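Local coordinates for enoyl-CoA hydratase (PDB 5KJP) that catalyses the reversible hydration of trans-2-enoyl-CoA thioesters in fatty acid metabolism, as a member of the crotonase superfamily, at the interface of chains A and B. Coordinates in Å, arbitrary orientation; residue numbers count along the deposited sequence, not the author numbering. Chains: chain A/B, Enoyl-CoA hydratase.

The interface of chains A and B. Residues chain A 140, 164, 168; chain B 104, 211-212, 215-216.
The hydroxyl OG1 of B:Thr215 meets methyl CG1 of A:Val140 across the interface at 3.4 Å. On its own helix this hydroxyl hydrogen-bonds to the backbone carbonyl O of B:Ala211, with OG1 and O 2.8 Å apart. The angle at that carbonyl is 145°, and the hydroxyl stands tilted from the carbonyl plane. The bond spans one turn of the helix and helps fix the rotation of the threonine. OG1 lies anti to the carbonyl carbon of its own residue (chi1 -69°), which leaves methyl CG2 to face A:Leu168. The A:Val140 side chain lies roughly perpendicular to that of B:Thr215. CG1 of A:Val140 also lies over the B:Ala211 methyl CB, at 4.1 Å.

A:Leu168 fills the middle of the patch, and its two methyls part company. CD2 rests against the backbone of the partner helix, 3.5 Å from the carbonyl O of B:Val212. The same methyl packs between CG2 of B:Thr215 and CG1 of B:Val212. CD1 turns towards the ring of B:Pro104 and meets its CB at 3.9 Å. The side chains of A:Leu168 and B:Thr215 point opposite ways as they pass.

A:Met164, a selenomethionine, extends the contact one turn earlier on the same helix. The chain of A:Met164 bends twice, on either side of CG and the selenium. The selenium lies 4.1 Å from CA of B:Lys216. The touching part of the lysine is its backbone and CB; its extended chain carries the amine away from the selenium.

The contacts that A:Leu168, A:Val140 and A:Met164 make here are van der Waals in kind. The patch is part of a subunit interface in the deposited trimer, probably the biological one, since crotonases commonly assemble from trimers. Helix 160-169 and the short helical turn 138-142 of chain A meet one face of helix 209-221 of chain B, while B:Pro104 comes from the loop before strand 105-109.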
loop_
_atom_site.group_PDB
_atom_site.type_symbol
_atom_site.label_atom_id
_atom_site.label_comp_id
_atom_site.label_asym_id
_atom_site.label_seq_id
_atom_site.Cartn_x
_atom_site.Cartn_y
_atom_site.Cartn_z
ATOM N N VAL A 140 17.468 11.722 10.061
ATOM C CA VAL A 140 18.525 12.021 9.086
ATOM C C VAL A 140 19.090 13.430 9.254
ATOM O O VAL A 140 20.206 13.706 8.829
ATOM C CB VAL A 140 18.032 11.861 7.623
ATOM C CG1 VAL A 140 17.786 10.387 7.291
ATOM C CG2 VAL A 140 16.798 12.720 7.371
HETATM N N MSE A 164 9.047 7.514 1.833
HETATM C CA MSE A 164 10.400 7.855 1.376
HETATM C C MSE A 164 10.698 9.341 1.583
HETATM O O MSE A 164 11.747 9.712 2.128
HETATM C CB MSE A 164 10.576 7.489 -0.108
HETATM C CG MSE A 164 11.976 7.760 -0.682
HETATM SE SE MSE A 164 13.346 6.561 0.058
HETATM C CE MSE A 164 12.855 4.933 -0.925
ATOM N N LEU A 168 13.576 10.841 4.048
ATOM C CA LEU A 168 14.771 11.489 3.497
ATOM C C LEU A 168 14.864 12.968 3.862
ATOM O O LEU A 168 15.959 13.523 3.955
ATOM C CB LEU A 168 14.810 11.340 1.971
ATOM C CG LEU A 168 14.908 9.910 1.432
ATOM C CD1 LEU A 168 15.124 9.910 -0.074
ATOM C CD2 LEU A 168 16.012 9.136 2.142
ATOM N N PRO B 104 19.548 9.255 -3.681
ATOM C CA PRO B 104 18.163 9.600 -4.031
ATOM C C PRO B 104 18.024 10.234 -5.417
ATOM O O PRO B 104 18.871 11.012 -5.870
ATOM C CB PRO B 104 17.754 10.598 -2.935
ATOM C CG PRO B 104 18.688 10.333 -1.806
ATOM C CD PRO B 104 19.987 9.933 -2.447
ATOM N N ALA B 211 23.381 8.868 6.256
ATOM C CA ALA B 211 22.091 8.544 6.850
ATOM C C ALA B 211 20.998 8.521 5.784
ATOM O O ALA B 211 20.129 7.654 5.797
ATOM C CB ALA B 211 21.747 9.538 7.959
ATOM N N VAL B 212 21.061 9.466 4.852
ATOM C CA VAL B 212 20.103 9.521 3.751
ATOM C C VAL B 212 20.201 8.268 2.874
ATOM O O VAL B 212 19.186 7.641 2.551
ATOM C CB VAL B 212 20.324 10.794 2.895
ATOM C CG1 VAL B 212 19.639 10.671 1.543
ATOM C CG2 VAL B 212 19.832 12.037 3.651
ATOM N N THR B 215 19.012 5.249 4.748
ATOM C CA THR B 215 17.565 5.289 4.916
ATOM C C THR B 215 16.878 4.768 3.657
ATOM O O THR B 215 15.961 3.943 3.729
ATOM C CB THR B 215 17.084 6.713 5.243
ATOM O OG1 THR B 215 17.538 7.071 6.556
ATOM C CG2 THR B 215 15.563 6.786 5.215
ATOM N N LYS B 216 17.344 5.230 2.501
ATOM C CA LYS B 216 16.801 4.754 1.238
ATOM C C LYS B 216 17.052 3.260 1.083
ATOM O O LYS B 216 16.174 2.510 0.653
ATOM C CB LYS B 216 17.403 5.520 0.056
ATOM C CG LYS B 216 17.089 4.881 -1.286
ATOM C CD LYS B 216 17.527 5.737 -2.469
ATOM C CE LYS B 216 17.492 4.916 -3.750
ATOM N NZ LYS B 216 17.714 5.748 -4.974
#